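Local coordinates for formate dehydrogenase subunit beta (Desulfovibrio gigas, PDB 1H0H), which carries electrons through three [4Fe-4S] clusters as the electron-transfer subunit of an enzyme that reversibly oxidises formate to carbon dioxide, at residues B[71-83]-B[91-103]. Residues are numbered along the deposited sequence; the frame is centred on the assembly and turned at random. Where two conformers were deposited one is given.
Sequences QCRHCIAPPCKAT and AIIHDDATGCVLF. With SF4 (iron/sulfur cluster), chain N; SF4 (iron/sulfur cluster), chain M.
H74, with CG beside its backbone N (chi1 -68°) and the ring turned about the next bond to bring ND1 into line with V101 N, faces V101; K81 runs extended from CG anti to its own N (chi1 -176°), then bends at the last torsion to reach I92. V101 N donates to H74 ND1 over 3.1 Å, almost straight and in the ring plane, which helps fix the imidazole's rotation and marks ND1 as the unprotonated nitrogen. C72 SG lies over one face of this ring. K81 NZ meets I92 O at 3.0 Å, nearly in line with the carbonyl, while its methylenes pass I92 CG2 and H94 CB; the ammonium also forms a salt bridge with D85. P78 CG sits over the face of the H94 ring, 3.8 Å from its centroid, a CH-pi contact. At the edge of that ring a water lies 2.8 Å from H94 NE2 and is hydrogen-bonded to it, to C75 O and to G99 O, tying the cluster loop to the turn of the hairpin. V101 CG1 and CG2 rest against the [4Fe-4S] cluster of chain N, V101 CG1 3.8 Å from its S1, and C80 SG, an iron ligand, touches the edge of F103 at CE1 (3.9 Å). C72, C75 and C80 bind three irons of this cluster and C120 completes the set, as in ferredoxin-type domains; V101 lines one side of the cluster and F103 backs the ligand C80. Strands 92-94 and 101-103 pair antiparallel, the first crossing helix 79-83 at -123°, and I92 and F103 pack on helix 113-119.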
loop_
_atom_site.group_PDB
_atom_site.type_symbol
_atom_site.label_atom_id
_atom_site.label_comp_id
_atom_site.label_asym_id
_atom_site.label_seq_id
_atom_site.Cartn_x
_atom_site.Cartn_y
_atom_site.Cartn_z
ATOM N N GLN B 71 4.946 5.404 30.617
ATOM C CA GLN B 71 4.760 4.192 31.388
ATOM C C GLN B 71 5.460 4.448 32.735
ATOM O O GLN B 71 6.216 5.409 32.877
ATOM C CB GLN B 71 5.414 2.984 30.695
ATOM C CG GLN B 71 6.919 3.146 30.593
ATOM C CD GLN B 71 7.663 1.947 29.964
ATOM O OE1 GLN B 71 8.053 1.994 28.797
ATOM N NE2 GLN B 71 7.883 0.896 30.752
ATOM N N CYS B 72 5.232 3.557 33.695
ATOM C CA CYS B 72 5.897 3.626 34.995
ATOM C C CYS B 72 7.418 3.745 34.808
ATOM O O CYS B 72 7.982 3.106 33.921
ATOM C CB CYS B 72 5.601 2.366 35.784
ATOM S SG CYS B 72 6.593 2.184 37.268
ATOM N N ARG B 73 8.082 4.520 35.655
ATOM C CA ARG B 73 9.532 4.716 35.517
ATOM C C ARG B 73 10.358 3.651 36.226
ATOM O O ARG B 73 11.562 3.659 36.127
ATOM C CB ARG B 73 9.936 6.057 36.111
ATOM C CG ARG B 73 9.157 7.228 35.552
ATOM C CD ARG B 73 9.366 7.509 34.046
ATOM N NE ARG B 73 8.873 8.848 33.743
ATOM C CZ ARG B 73 7.598 9.137 33.509
ATOM N NH1 ARG B 73 6.661 8.172 33.539
ATOM N NH2 ARG B 73 7.263 10.388 33.252
ATOM N N HIS B 74 9.690 2.790 36.980
ATOM C CA HIS B 74 10.358 1.796 37.804
ATOM C C HIS B 74 11.469 2.438 38.627
ATOM O O HIS B 74 12.651 2.075 38.539
ATOM C CB HIS B 74 10.791 0.594 36.965
ATOM C CG HIS B 74 9.626 -0.183 36.464
ATOM N ND1 HIS B 74 9.019 -1.170 37.207
ATOM C CD2 HIS B 74 8.881 -0.043 35.338
ATOM C CE1 HIS B 74 7.980 -1.642 36.545
ATOM N NE2 HIS B 74 7.886 -0.988 35.396
ATOM N N CYS B 75 11.044 3.440 39.392
ATOM C CA CYS B 75 11.912 4.193 40.300
ATOM C C CYS B 75 12.851 3.306 41.090
ATOM O O CYS B 75 12.451 2.263 41.630
ATOM C CB CYS B 75 11.053 5.003 41.265
ATOM S SG CYS B 75 10.081 6.278 40.449
ATOM N N ILE B 76 14.114 3.718 41.166
ATOM C CA ILE B 76 15.103 2.944 41.888
ATOM C C ILE B 76 14.710 2.795 43.359
ATOM O O ILE B 76 14.876 1.729 43.967
ATOM C CB ILE B 76 16.473 3.611 41.719
ATOM C CG1 ILE B 76 16.925 3.425 40.258
ATOM C CG2 ILE B 76 17.503 3.027 42.696
ATOM C CD1 ILE B 76 18.081 4.311 39.891
ATOM N N ALA B 77 14.168 3.869 43.918
ATOM C CA ALA B 77 13.702 3.893 45.299
ATOM C C ALA B 77 12.253 4.338 45.220
ATOM O O ALA B 77 11.949 5.501 45.423
ATOM C CB ALA B 77 14.509 4.900 46.098
ATOM N N PRO B 78 11.365 3.394 44.942
ATOM C CA PRO B 78 9.966 3.709 44.611
ATOM C C PRO B 78 9.117 4.276 45.734
ATOM O O PRO B 78 8.845 3.583 46.710
ATOM C CB PRO B 78 9.408 2.356 44.137
ATOM C CG PRO B 78 10.282 1.329 44.783
ATOM C CD PRO B 78 11.650 1.938 44.888
ATOM N N PRO B 79 8.706 5.530 45.607
ATOM C CA PRO B 79 7.863 6.152 46.625
ATOM C C PRO B 79 6.467 5.527 46.709
ATOM O O PRO B 79 5.893 5.562 47.782
ATOM C CB PRO B 79 7.784 7.626 46.206
ATOM C CG PRO B 79 8.330 7.712 44.855
ATOM C CD PRO B 79 9.033 6.444 44.493
ATOM N N CYS B 80 5.933 4.986 45.628
ATOM C CA CYS B 80 4.628 4.332 45.714
ATOM C C CYS B 80 4.690 3.200 46.714
ATOM O O CYS B 80 3.841 3.104 47.609
ATOM C CB CYS B 80 4.195 3.804 44.355
ATOM S SG CYS B 80 5.405 2.707 43.617
ATOM N N LYS B 81 5.705 2.349 46.577
ATOM C CA LYS B 81 5.892 1.246 47.533
ATOM C C LYS B 81 6.214 1.719 48.938
ATOM O O LYS B 81 5.747 1.144 49.937
ATOM C CB LYS B 81 7.005 0.308 47.103
ATOM C CG LYS B 81 7.157 -0.911 48.057
ATOM C CD LYS B 81 8.155 -1.925 47.505
ATOM C CE LYS B 81 8.674 -2.861 48.586
ATOM N NZ LYS B 81 7.579 -3.563 49.252
ATOM N N ALA B 82 7.051 2.741 49.035
ATOM C CA ALA B 82 7.436 3.239 50.343
ATOM C C ALA B 82 6.193 3.609 51.167
ATOM O O ALA B 82 6.148 3.399 52.369
ATOM C CB ALA B 82 8.369 4.433 50.191
ATOM N N THR B 83 5.203 4.176 50.489
ATOM C CA THR B 83 3.939 4.589 51.100
ATOM C C THR B 83 3.068 3.385 51.416
ATOM O O THR B 83 2.565 3.222 52.519
ATOM C CB THR B 83 3.200 5.489 50.113
ATOM O OG1 THR B 83 3.928 6.720 49.987
ATOM C CG2 THR B 83 1.833 5.890 50.652
ATOM N N ALA B 91 1.814 -5.565 49.188
ATOM C CA ALA B 91 0.954 -4.957 48.173
ATOM C C ALA B 91 1.699 -4.651 46.874
ATOM O O ALA B 91 1.222 -4.955 45.794
ATOM C CB ALA B 91 0.327 -3.680 48.716
ATOM N N ILE B 92 2.853 -3.995 47.001
ATOM C CA ILE B 92 3.693 -3.660 45.862
ATOM C C ILE B 92 5.022 -4.370 46.067
ATOM O O ILE B 92 5.676 -4.146 47.071
ATOM C CB ILE B 92 3.905 -2.128 45.783
ATOM C CG1 ILE B 92 2.566 -1.420 45.529
ATOM C CG2 ILE B 92 4.949 -1.789 44.735
ATOM C CD1 ILE B 92 2.594 0.052 45.759
ATOM N N ILE B 93 5.361 -5.291 45.159
ATOM C CA ILE B 93 6.629 -6.015 45.212
ATOM C C ILE B 93 7.736 -5.217 44.517
ATOM O O ILE B 93 7.516 -4.627 43.442
ATOM C CB ILE B 93 6.490 -7.399 44.548
ATOM C CG1 ILE B 93 5.542 -8.267 45.367
ATOM C CG2 ILE B 93 7.870 -8.099 44.411
ATOM C CD1 ILE B 93 5.170 -9.607 44.680
ATOM N N HIS B 94 8.913 -5.179 45.144
ATOM C CA HIS B 94 10.101 -4.587 44.524
ATOM C C HIS B 94 11.056 -5.750 44.215
ATOM O O HIS B 94 11.690 -6.310 45.114
ATOM C CB HIS B 94 10.744 -3.570 45.459
ATOM C CG HIS B 94 11.678 -2.616 44.778
ATOM N ND1 HIS B 94 12.498 -1.763 45.480
ATOM C CD2 HIS B 94 11.899 -2.352 43.466
ATOM C CE1 HIS B 94 13.202 -1.030 44.632
ATOM N NE2 HIS B 94 12.855 -1.366 43.405
ATOM N N ASP B 95 11.149 -6.112 42.938
ATOM C CA ASP B 95 11.886 -7.297 42.549
ATOM C C ASP B 95 13.371 -7.052 42.439
ATOM O O ASP B 95 13.819 -6.298 41.582
ATOM C CB ASP B 95 11.344 -7.837 41.229
ATOM C CG ASP B 95 12.036 -9.097 40.813
ATOM O OD1 ASP B 95 11.919 -10.071 41.590
ATOM O OD2 ASP B 95 12.723 -9.208 39.755
ATOM N N ASP B 96 14.140 -7.713 43.294
ATOM C CA ASP B 96 15.568 -7.492 43.331
ATOM C C ASP B 96 16.318 -7.808 42.018
ATOM O O ASP B 96 17.211 -7.067 41.616
ATOM C CB ASP B 96 16.229 -8.195 44.518
ATOM C CG ASP B 96 17.688 -7.837 44.647
ATOM O OD1 ASP B 96 18.010 -6.755 45.169
ATOM O OD2 ASP B 96 18.604 -8.552 44.230
ATOM N N ALA B 97 15.964 -8.904 41.369
ATOM C CA ALA B 97 16.675 -9.315 40.174
ATOM C C ALA B 97 16.492 -8.381 38.982
ATOM O O ALA B 97 17.401 -8.228 38.166
ATOM C CB ALA B 97 16.266 -10.731 39.791
ATOM N N THR B 98 15.319 -7.766 38.866
ATOM C CA THR B 98 15.055 -6.933 37.713
ATOM C C THR B 98 14.931 -5.465 38.034
ATOM O O THR B 98 15.113 -4.625 37.163
ATOM C CB THR B 98 13.761 -7.373 37.016
ATOM O OG1 THR B 98 12.694 -7.387 37.961
ATOM C CG2 THR B 98 13.845 -8.823 36.578
ATOM N N GLY B 99 14.615 -5.150 39.280
ATOM C CA GLY B 99 14.341 -3.769 39.621
ATOM C C GLY B 99 12.873 -3.460 39.378
ATOM O O GLY B 99 12.426 -2.328 39.581
ATOM N N CYS B 100 12.098 -4.462 38.958
ATOM C CA CYS B 100 10.695 -4.211 38.679
ATOM C C CYS B 100 9.919 -3.822 39.930
ATOM O O CYS B 100 10.085 -4.424 40.982
ATOM C CB CYS B 100 10.000 -5.421 38.033
ATOM S SG CYS B 100 8.185 -5.215 37.878
ATOM N N VAL B 101 9.052 -2.825 39.777
ATOM C CA VAL B 101 8.158 -2.386 40.836
ATOM C C VAL B 101 6.823 -2.960 40.424
ATOM O O VAL B 101 6.232 -2.540 39.441
ATOM C CB VAL B 101 8.120 -0.850 40.937
ATOM C CG1 VAL B 101 7.072 -0.394 41.935
ATOM C CG2 VAL B 101 9.524 -0.317 41.327
ATOM N N LEU B 102 6.366 -3.949 41.165
ATOM C CA LEU B 102 5.217 -4.710 40.756
ATOM C C LEU B 102 3.985 -4.481 41.616
ATOM O O LEU B 102 3.952 -4.881 42.781
ATOM C CB LEU B 102 5.604 -6.188 40.739
ATOM C CG LEU B 102 4.531 -7.222 40.388
ATOM C CD1 LEU B 102 3.967 -6.986 38.982
ATOM C CD2 LEU B 102 5.136 -8.599 40.481
ATOM N N PHE B 103 2.978 -3.809 41.061
ATOM C CA PHE B 103 1.725 -3.686 41.791
ATOM C C PHE B 103 1.041 -5.034 41.677
ATOM O O PHE B 103 0.892 -5.572 40.577
ATOM C CB PHE B 103 0.788 -2.641 41.185
ATOM C CG PHE B 103 0.994 -1.242 41.691
ATOM C CD1 PHE B 103 2.254 -0.728 41.883
ATOM C CD2 PHE B 103 -0.102 -0.423 41.916
ATOM C CE1 PHE B 103 2.418 0.564 42.294
ATOM C CE2 PHE B 103 0.055 0.879 42.329
ATOM C CZ PHE B 103 1.304 1.383 42.521
HETATM FE FE1 SF4 N . 5.286 6.077 40.162
HETATM FE FE2 SF4 N . 6.119 3.801 38.844
HETATM FE FE3 SF4 N . 7.947 5.375 40.391
HETATM FE FE4 SF4 N . 5.963 3.923 41.655
HETATM S S1 SF4 N . 7.808 3.050 40.452
HETATM S S2 SF4 N . 6.476 6.002 42.116
HETATM S S3 SF4 N . 4.214 4.075 40.072
HETATM S S4 SF4 N . 6.816 5.984 38.388
HETATM FE FE1 SF4 M . 5.678 -4.342 29.463
HETATM FE FE2 SF4 M . 6.146 -1.988 28.122
HETATM FE FE3 SF4 M . 5.574 -1.970 30.832
HETATM FE FE4 SF4 M . 3.621 -2.571 28.985
HETATM S S1 SF4 M . 4.810 -0.591 29.208
HETATM S S2 SF4 M . 4.112 -3.651 30.950
HETATM S S3 SF4 M . 4.715 -3.639 27.389
HETATM S S4 SF4 M . 7.408 -2.975 29.962
HETATM O O HOH W 1 13.452 -0.077 40.973
#